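Local atomic coordinates of pullulanase (Klebsiella oxytoca, PDB entry 2YOC), a protein that probably hydrolyses alpha-1,6-glucosidic linkages in pullulan and related branched glucans, and is a substrate of a type 2 secretion system. Residues Tyr937-Glu942 with Ala1022-Ala1027; Leu975-Val980 with Arg1008-Phe1013; Thr1017-Ala1022 with Glu1055-Glu1060. One frame throughout, in Å; residues are numbered along the deposited sequence.

How the interactions relate
All three contacts lie in the pullulanase-type C-terminal region and differ in chemistry according to depth. Interaction 2 is the core contact: all six touching residues are buried, and strands from two sheets meet through side chains, with no hydrogen bond across. Interaction 3 lies at an edge of the larger sheet, where backbone hydrogen bonds pair 1019-1020 with 1050-1057 near a calcium site. Interaction 1, partly buried, sets a short helix against 927-945 through methyl and carboxylate contacts. Interactions 1 and 3 share Ala1022, where strand passes into helix. Interactions 2 and 3 touch directly, Phe1013 CB lying 3.7 Å from Leu1018 CD1, whereas interactions 1 and 2 remain about 11 Å apart at their nearest atoms.

Interaction 1: Tyr937-Glu942 with Ala1022-Ala1027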
loop_
_atom_site.group_PDB
_atom_site.type_symbol
_atom_site.label_atom_id
_atom_site.label_comp_id
_atom_site.label_asym_id
_atom_site.label_seq_id
_atom_site.Cartn_x
_atom_site.Cartn_y
_atom_site.Cartn_z
ATOM N N TYR B 937 7.403 4.572 39.264
ATOM C CA TYR B 937 6.396 5.499 38.782
ATOM C C TYR B 937 6.859 6.937 38.997
ATOM O O TYR B 937 6.778 7.781 38.080
ATOM C CB TYR B 937 5.094 5.234 39.515
ATOM C CG TYR B 937 3.849 5.797 38.863
ATOM C CD1 TYR B 937 3.377 7.070 39.194
ATOM C CD2 TYR B 937 3.064 5.010 38.023
ATOM C CE1 TYR B 937 2.181 7.561 38.663
ATOM C CE2 TYR B 937 1.864 5.489 37.495
ATOM C CZ TYR B 937 1.416 6.756 37.836
ATOM O OH TYR B 937 0.216 7.211 37.339
ATOM N N GLN B 938 7.383 7.198 40.208
ATOM C CA GLN B 938 7.883 8.496 40.596
ATOM C C GLN B 938 9.056 8.879 39.716
ATOM O O GLN B 938 9.162 10.045 39.336
ATOM C CB GLN B 938 8.235 8.502 42.071
ATOM C CG GLN B 938 6.997 8.378 42.946
ATOM C CD GLN B 938 7.259 8.649 44.394
ATOM O OE1 GLN B 938 8.211 9.350 44.771
ATOM N NE2 GLN B 938 6.371 8.154 45.236
ATOM N N GLU B 939 9.878 7.882 39.305
ATOM C CA GLU B 939 11.029 8.069 38.408
ATOM C C GLU B 939 10.556 8.652 37.064
ATOM O O GLU B 939 11.007 9.726 36.672
ATOM C CB GLU B 939 11.731 6.721 38.180
ATOM C CG GLU B 939 13.221 6.802 37.873
ATOM C CD GLU B 939 13.918 5.451 37.916
ATOM O OE1 GLU B 939 13.982 4.853 39.016
ATOM O OE2 GLU B 939 14.381 4.982 36.848
ATOM N N LEU B 940 9.584 7.964 36.417
ATOM C CA LEU B 940 8.987 8.281 35.126
ATOM C C LEU B 940 8.350 9.664 35.074
ATOM O O LEU B 940 8.524 10.384 34.083
ATOM C CB LEU B 940 7.960 7.200 34.745
ATOM C CG LEU B 940 8.467 5.793 34.409
ATOM C CD1 LEU B 940 7.308 4.893 34.051
ATOM C CD2 LEU B 940 9.422 5.797 33.227
ATOM N N THR B 941 7.604 10.033 36.132
ATOM C CA THR B 941 6.943 11.331 36.200
ATOM C C THR B 941 7.982 12.417 36.387
ATOM O O THR B 941 7.876 13.476 35.752
ATOM C CB THR B 941 5.800 11.364 37.259
ATOM O OG1 THR B 941 6.332 11.196 38.575
ATOM C CG2 THR B 941 4.674 10.358 36.982
ATOM N N GLU B 942 9.003 12.151 37.233
ATOM C CA GLU B 942 10.096 13.101 37.489
ATOM C C GLU B 942 10.804 13.425 36.176
ATOM O O GLU B 942 11.007 14.606 35.855
ATOM C CB GLU B 942 11.073 12.583 38.560
ATOM C CG GLU B 942 10.519 12.689 39.975
ATOM C CD GLU B 942 11.434 12.289 41.116
ATOM O OE1 GLU B 942 11.442 11.096 41.508
ATOM O OE2 GLU B 942 12.097 13.198 41.663
ATOM N N ALA B 1022 20.209 12.490 35.614
ATOM C CA ALA B 1022 20.562 12.644 37.025
ATOM C C ALA B 1022 19.484 11.986 37.881
ATOM O O ALA B 1022 19.826 11.315 38.847
ATOM C CB ALA B 1022 20.670 14.111 37.376
ATOM N N ILE B 1023 18.189 12.114 37.465
ATOM C CA ILE B 1023 16.989 11.512 38.075
ATOM C C ILE B 1023 17.212 9.983 38.195
ATOM O O ILE B 1023 17.052 9.424 39.292
ATOM C CB ILE B 1023 15.692 11.882 37.250
ATOM C CG1 ILE B 1023 15.315 13.385 37.363
ATOM C CG2 ILE B 1023 14.480 11.054 37.661
ATOM C CD1 ILE B 1023 15.943 14.325 36.348
ATOM N N GLN B 1024 17.654 9.341 37.084
ATOM C CA GLN B 1024 17.917 7.901 37.042
ATOM C C GLN B 1024 19.198 7.489 37.775
ATOM O O GLN B 1024 19.235 6.412 38.383
ATOM C CB GLN B 1024 17.911 7.379 35.606
ATOM C CG GLN B 1024 16.508 7.164 35.079
ATOM C CD GLN B 1024 16.483 6.729 33.640
ATOM O OE1 GLN B 1024 17.071 7.365 32.747
ATOM N NE2 GLN B 1024 15.752 5.653 33.380
ATOM N N GLN B 1025 20.237 8.351 37.719
ATOM C CA GLN B 1025 21.518 8.123 38.410
ATOM C C GLN B 1025 21.321 8.178 39.930
ATOM O O GLN B 1025 21.873 7.346 40.642
ATOM C CB GLN B 1025 22.600 9.131 37.961
ATOM C CG GLN B 1025 23.029 8.995 36.492
ATOM C CD GLN B 1025 24.320 9.728 36.185
ATOM O OE1 GLN B 1025 25.402 9.132 36.121
ATOM N NE2 GLN B 1025 24.231 11.038 35.960
ATOM N N THR B 1026 20.490 9.121 40.418
ATOM C CA THR B 1026 20.162 9.253 41.843
ATOM C C THR B 1026 19.446 7.985 42.339
ATOM O O THR B 1026 19.748 7.498 43.425
ATOM C CB THR B 1026 19.309 10.510 42.093
ATOM O OG1 THR B 1026 19.866 11.624 41.396
ATOM C CG2 THR B 1026 19.201 10.862 43.568
ATOM N N ALA B 1027 18.533 7.440 41.511
ATOM C CA ALA B 1027 17.752 6.246 41.794
ATOM C C ALA B 1027 18.586 4.998 42.059
ATOM O O ALA B 1027 18.184 4.180 42.891
ATOM C CB ALA B 1027 16.766 6.000 40.678
#
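Glu939 and Ile1023 bury the most surface in this contact, and their CA atoms, 6.9 Å apart, are the nearest CA pair across the two segments. Ile1023 faces segment 937-942 and presents CG2, which lies 3.8 Å from the carbonyl O of Glu939 and equally 3.8 Å from CB of Glu942. This one methyl therefore touches two residues a helical turn apart. Its orientation follows from the first torsion, which sets CG1 beside the backbone N and CG2 anti to it.

The segment axes approach to 10.0 Å and run nearly antiparallel, at 159°. Helix 927-945 also packs on helices 446-457 and 840-855, which belong to the helical layer around the eight-stranded parallel barrel, the (beta/alpha)8 fold of this glycosidase family. The short helix 1022-1027, which follows strand 1019-1020 of the C-terminal beta region, therefore packs on a helix that lies against those around the barrel.

Glu939 reaches across with an extended chain, its CG anti to the backbone N (chi1 -152°), and divides its carboxylate between two neighbours. OE1 lies 3.4 Å from the CB methyl of Ala1027, while OE2 lies 3.5 Å from CG of Gln1024. The Glu939 and Gln1024 side chains cross at about a right angle. Their polar ends are engaged elsewhere: OE2 of Glu939 accepts from Leu1032 N and Ser1031 OG, and OE1 of Gln1024 accepts from Val1053 N. Within the short helix, OG1 of Thr1026 hydrogen-bonds at 2.6 Å to the carbonyl O of Ala1022, approaching from above the carbonyl plane; that oxygen also accepts the backbone N of Thr1026.

Interaction 2: Leu975-Val980 with Arg1008-Phe1013; sequences LLVMTV and RTLNEF
Val977 spreads its two methyls over two partners, CG2 meeting CD2 of Leu1010 at 4.0 Å and CG1 meeting CZ of Phe1013 at 3.9 Å. This is beta-sandwich packing: strand 975-981 belongs to the antiparallel sheet that includes 962-965 and 994-1002, whereas 1008-1010 pairs with 1044-1046 in a separate sheet. The evidence is an axis separation of 10.0 Å, an angle of 22° between strand directions, and no hydrogen bond across.

Alternate residues Leu975, Val977 and Thr979 point their CB atoms inward. Val977 and Leu1010 approach tip to tip, while the other branch of Leu1010, CD1, touches CD2 of Leu975 at 4.1 Å. Leu1046 of strand 1044-1046 packs on both leucines.

At the start of strand 975-981, NH1 of Arg1008 comes to 3.9 Å from CB of Leu975; the same nitrogen is hydrogen-bonded to Ala973 O and Asn1002 OD1, so its polar partners lie outside the two segments. At the Thr979 end, Phe1013, in the loop that follows strand 1008-1010, is met at its edge. Thr979 sets CG2 anti to its carbonyl carbon (chi1 75° for OG1), and that methyl lies 3.7 Å from CE1 of Phe1013, near the ring plane.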
loop_
_atom_site.group_PDB
_atom_site.type_symbol
_atom_site.label_atom_id
_atom_site.label_comp_id
_atom_site.label_asym_id
_atom_site.label_seq_id
_atom_site.Cartn_x
_atom_site.Cartn_y
_atom_site.Cartn_z
ATOM N N LEU B 975 12.343 -2.757 21.236
ATOM C CA LEU B 975 13.216 -1.618 21.442
ATOM C C LEU B 975 12.579 -0.366 20.847
ATOM O O LEU B 975 12.354 -0.277 19.632
ATOM C CB LEU B 975 14.599 -1.876 20.861
ATOM C CG LEU B 975 15.683 -0.881 21.225
ATOM C CD1 LEU B 975 16.105 -1.065 22.659
ATOM C CD2 LEU B 975 16.878 -1.044 20.300
ATOM N N LEU B 976 12.238 0.583 21.730
ATOM C CA LEU B 976 11.644 1.854 21.341
ATOM C C LEU B 976 12.655 2.934 21.638
ATOM O O LEU B 976 13.056 3.119 22.788
ATOM C CB LEU B 976 10.308 2.101 22.064
ATOM C CG LEU B 976 9.207 1.096 21.757
ATOM C CD1 LEU B 976 8.231 0.994 22.905
ATOM C CD2 LEU B 976 8.507 1.420 20.453
ATOM N N VAL B 977 13.140 3.582 20.576
ATOM C CA VAL B 977 14.173 4.609 20.666
ATOM C C VAL B 977 13.664 5.916 20.069
ATOM O O VAL B 977 13.445 5.995 18.853
ATOM C CB VAL B 977 15.535 4.142 20.078
ATOM C CG1 VAL B 977 16.538 5.281 20.047
ATOM C CG2 VAL B 977 16.106 2.975 20.880
HETATM N N MSE B 978 13.457 6.940 20.934
HETATM C CA MSE B 978 12.959 8.247 20.517
HETATM C C MSE B 978 14.006 9.303 20.717
HETATM O O MSE B 978 14.613 9.358 21.785
HETATM C CB MSE B 978 11.690 8.608 21.298
HETATM C CG MSE B 978 10.959 9.840 20.744
HETATM SE SE MSE B 978 9.279 10.238 21.654
HETATM C CE MSE B 978 9.948 10.729 23.395
ATOM N N THR B 979 14.202 10.161 19.706
ATOM C CA THR B 979 15.160 11.254 19.792
ATOM C C THR B 979 14.419 12.597 19.711
ATOM O O THR B 979 13.519 12.728 18.883
ATOM C CB THR B 979 16.296 11.124 18.744
ATOM O OG1 THR B 979 15.825 11.461 17.447
ATOM C CG2 THR B 979 16.962 9.763 18.736
ATOM N N VAL B 980 14.773 13.574 20.592
ATOM C CA VAL B 980 14.161 14.912 20.625
ATOM C C VAL B 980 15.250 15.964 20.467
ATOM O O VAL B 980 16.136 16.067 21.315
ATOM C CB VAL B 980 13.263 15.186 21.858
ATOM C CG1 VAL B 980 12.580 16.546 21.727
ATOM C CG2 VAL B 980 12.217 14.073 22.049
ATOM N N ARG B 1008 19.970 -5.254 25.163
ATOM C CA ARG B 1008 20.237 -4.713 23.833
ATOM C C ARG B 1008 21.350 -3.703 23.740
ATOM O O ARG B 1008 21.836 -3.220 24.766
ATOM C CB ARG B 1008 18.947 -4.169 23.210
ATOM C CG ARG B 1008 18.321 -5.106 22.195
ATOM C CD ARG B 1008 17.592 -6.282 22.831
ATOM N NE ARG B 1008 16.869 -7.067 21.833
ATOM C CZ ARG B 1008 15.661 -6.758 21.369
ATOM N NH1 ARG B 1008 15.038 -5.662 21.796
ATOM N NH2 ARG B 1008 15.076 -7.529 20.457
ATOM N N THR B 1009 21.781 -3.399 22.495
ATOM C CA THR B 1009 22.872 -2.457 22.244
ATOM C C THR B 1009 22.490 -1.296 21.302
ATOM O O THR B 1009 21.682 -1.460 20.372
ATOM C CB THR B 1009 24.179 -3.200 21.943
ATOM O OG1 THR B 1009 24.267 -4.358 22.779
ATOM C CG2 THR B 1009 25.393 -2.349 22.211
ATOM N N LEU B 1010 23.044 -0.108 21.594
ATOM C CA LEU B 1010 22.766 1.121 20.867
ATOM C C LEU B 1010 24.024 1.748 20.345
ATOM O O LEU B 1010 24.725 2.473 21.069
ATOM C CB LEU B 1010 21.980 2.117 21.749
ATOM C CG LEU B 1010 20.457 2.100 21.642
ATOM C CD1 LEU B 1010 19.862 0.923 22.367
ATOM C CD2 LEU B 1010 19.872 3.354 22.238
ATOM N N ASN B 1011 24.300 1.477 19.064
ATOM C CA ASN B 1011 25.461 1.998 18.336
ATOM C C ASN B 1011 25.069 3.185 17.445
ATOM O O ASN B 1011 25.933 3.809 16.811
ATOM C CB ASN B 1011 26.151 0.897 17.524
ATOM C CG ASN B 1011 26.283 -0.461 18.191
ATOM O OD1 ASN B 1011 26.263 -0.628 19.420
ATOM N ND2 ASN B 1011 26.368 -1.473 17.356
ATOM N N GLU B 1012 23.748 3.498 17.423
ATOM C CA GLU B 1012 23.137 4.603 16.678
ATOM C C GLU B 1012 23.866 5.934 17.000
ATOM O O GLU B 1012 24.260 6.670 16.090
ATOM C CB GLU B 1012 21.639 4.702 17.018
ATOM C CG GLU B 1012 20.730 3.749 16.251
ATOM C CD GLU B 1012 20.113 2.581 17.003
ATOM O OE1 GLU B 1012 20.280 2.507 18.240
ATOM O OE2 GLU B 1012 19.432 1.757 16.349
ATOM N N PHE B 1013 24.101 6.188 18.303
ATOM C CA PHE B 1013 24.730 7.409 18.807
ATOM C C PHE B 1013 26.230 7.289 18.896
ATOM O O PHE B 1013 26.857 7.601 19.919
ATOM C CB PHE B 1013 24.058 7.865 20.114
ATOM C CG PHE B 1013 22.556 7.752 20.029
ATOM C CD1 PHE B 1013 21.823 8.598 19.200
ATOM C CD2 PHE B 1013 21.883 6.750 20.710
ATOM C CE1 PHE B 1013 20.440 8.458 19.079
ATOM C CE2 PHE B 1013 20.498 6.610 20.587
ATOM C CZ PHE B 1013 19.785 7.468 19.778
#

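Interaction 3: Thr1017-Ala1022 with Glu1055-Glu1060. With CA (calcium ion), chain M.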
loop_
_atom_site.group_PDB
_atom_site.type_symbol
_atom_site.label_atom_id
_atom_site.label_comp_id
_atom_site.label_asym_id
_atom_site.label_seq_id
_atom_site.Cartn_x
_atom_site.Cartn_y
_atom_site.Cartn_z
ATOM N N THR B 1017 28.304 12.257 22.780
ATOM C CA THR B 1017 28.570 12.394 24.196
ATOM C C THR B 1017 27.253 12.530 24.943
ATOM O O THR B 1017 26.633 13.591 24.946
ATOM C CB THR B 1017 29.704 13.377 24.460
ATOM O OG1 THR B 1017 30.895 12.796 23.911
ATOM C CG2 THR B 1017 29.913 13.650 25.937
ATOM N N LEU B 1018 26.808 11.401 25.514
ATOM C CA LEU B 1018 25.562 11.233 26.244
ATOM C C LEU B 1018 25.812 10.907 27.694
ATOM O O LEU B 1018 26.884 10.437 28.059
ATOM C CB LEU B 1018 24.760 10.086 25.621
ATOM C CG LEU B 1018 24.335 10.239 24.177
ATOM C CD1 LEU B 1018 23.828 8.925 23.665
ATOM C CD2 LEU B 1018 23.280 11.331 24.002
ATOM N N GLN B 1019 24.820 11.142 28.521
ATOM C CA GLN B 1019 24.860 10.832 29.943
ATOM C C GLN B 1019 23.464 10.437 30.359
ATOM O O GLN B 1019 22.488 10.919 29.763
ATOM C CB GLN B 1019 25.407 12.011 30.798
ATOM C CG GLN B 1019 24.542 13.271 30.842
ATOM C CD GLN B 1019 25.292 14.503 31.263
ATOM O OE1 GLN B 1019 26.521 14.527 31.356
ATOM N NE2 GLN B 1019 24.562 15.582 31.477
ATOM N N LEU B 1020 23.362 9.535 31.343
ATOM C CA LEU B 1020 22.083 9.074 31.868
ATOM C C LEU B 1020 21.492 10.208 32.701
ATOM O O LEU B 1020 22.249 10.999 33.262
ATOM C CB LEU B 1020 22.324 7.830 32.729
ATOM C CG LEU B 1020 21.103 7.093 33.252
ATOM C CD1 LEU B 1020 20.348 6.406 32.131
ATOM C CD2 LEU B 1020 21.497 6.103 34.325
ATOM N N SER B 1021 20.165 10.310 32.763
ATOM C CA SER B 1021 19.527 11.356 33.550
ATOM C C SER B 1021 19.957 11.294 35.021
ATOM O O SER B 1021 20.041 10.195 35.609
ATOM C CB SER B 1021 18.009 11.245 33.475
ATOM O OG SER B 1021 17.401 12.389 34.060
ATOM N N ALA B 1022 20.209 12.490 35.614
ATOM C CA ALA B 1022 20.562 12.644 37.025
ATOM C C ALA B 1022 19.484 11.986 37.881
ATOM O O ALA B 1022 19.826 11.315 38.847
ATOM C CB ALA B 1022 20.670 14.111 37.376
ATOM N N GLU B 1055 20.663 11.880 27.826
ATOM C CA GLU B 1055 20.648 13.293 27.510
ATOM C C GLU B 1055 21.944 13.774 26.903
ATOM O O GLU B 1055 23.024 13.331 27.306
ATOM C CB GLU B 1055 20.215 14.151 28.711
ATOM C CG GLU B 1055 20.473 13.552 30.083
ATOM C CD GLU B 1055 20.000 14.412 31.236
ATOM O OE1 GLU B 1055 18.841 14.887 31.179
ATOM O OE2 GLU B 1055 20.782 14.603 32.199
ATOM N N LEU B 1056 21.817 14.684 25.921
ATOM C CA LEU B 1056 22.904 15.310 25.177
ATOM C C LEU B 1056 23.186 16.680 25.827
ATOM O O LEU B 1056 22.454 17.644 25.569
ATOM C CB LEU B 1056 22.465 15.508 23.723
ATOM C CG LEU B 1056 23.469 15.260 22.621
ATOM C CD1 LEU B 1056 22.897 15.716 21.302
ATOM C CD2 LEU B 1056 24.784 16.001 22.859
ATOM N N PRO B 1057 24.216 16.804 26.691
ATOM C CA PRO B 1057 24.432 18.109 27.358
ATOM C C PRO B 1057 24.884 19.201 26.409
ATOM O O PRO B 1057 25.623 18.938 25.456
ATOM C CB PRO B 1057 25.458 17.802 28.450
ATOM C CG PRO B 1057 26.173 16.559 27.961
ATOM C CD PRO B 1057 25.199 15.784 27.123
ATOM N N GLN B 1058 24.385 20.406 26.642
ATOM C CA GLN B 1058 24.690 21.578 25.842
ATOM C C GLN B 1058 25.980 22.175 26.302
ATOM O O GLN B 1058 26.218 22.294 27.509
ATOM C CB GLN B 1058 23.558 22.622 25.945
ATOM C CG GLN B 1058 23.599 23.678 24.840
ATOM C CD GLN B 1058 22.811 24.898 25.198
ATOM O OE1 GLN B 1058 21.592 24.854 25.381
ATOM N NE2 GLN B 1058 23.492 26.024 25.286
ATOM N N GLY B 1059 26.778 22.590 25.325
ATOM C CA GLY B 1059 28.073 23.189 25.542
ATOM C C GLY B 1059 27.870 24.617 25.960
ATOM O O GLY B 1059 26.847 25.004 26.562
ATOM N N GLU B 1060 28.793 25.406 25.578
ATOM C CA GLU B 1060 28.727 26.797 25.947
ATOM C C GLU B 1060 27.726 27.612 25.068
ATOM O O GLU B 1060 27.573 28.803 25.286
ATOM C CB GLU B 1060 30.181 27.349 25.996
ATOM C CG GLU B 1060 31.146 26.858 24.901
ATOM C CD GLU B 1060 31.859 25.506 24.992
ATOM O OE1 GLU B 1060 31.993 24.929 26.100
ATOM O OE2 GLU B 1060 32.281 25.016 23.920
HETATM CA CA CA M . 19.420 23.808 24.067
HETATM O O HOH W 1 18.535 15.059 34.420
#
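The first torsion of Gln1019 (chi1 66°) sets CG between its backbone N and carbonyl carbon, where it lies 4.1 Å from CG of Glu1055; beyond CG both chains are extended, and the two side chains cross obliquely on the same face of the sheet. These residues form an antiparallel hydrogen-bonded pair in which 1019-1020 is an outermost strand, within this chain, of the five-stranded sheet in the C-terminal beta sandwich.

Two backbone bonds define the pair. N of Glu1055 donates to O of Gln1019 at 2.8 Å, almost straight at 174°, and N of Gln1019 donates back to O of Glu1055 at 3.1 Å. Alongside them, CA of Leu1018 makes a CA-H...O contact with the same Glu1055 carbonyl. CD2 of Leu1018 packs on CG of Leu1056 at 4.2 Å.

Beyond the pair, Gln1019 and Pro1057 reach toward each other tip to tip: NE2 of Gln1019 lies 3.9 Å from CB of Pro1057, with the amide carbon and OE1 near CG of the same proline.

Glu1055 buries the most surface. Its OE2 forms a salt bridge with Arg993 and lies 3.7 Å from CA of Ser1021, the N-cap residue of helix 1022-1027. One water links the two residues, donating to OE2 of Glu1055 and hydrogen-bonded to OG of Ser1021. The carboxylate near the helix N terminus could interact favourably with the helix dipole, although Arg993 would offset much of its charge.

Past the paired strand, Gln1058 enters a calcium site with Asp982, Ser989, Asp991 and Leu994. With CG anti to the backbone N and the chain extended, its OE1 binds the calcium ion at 2.7 Å.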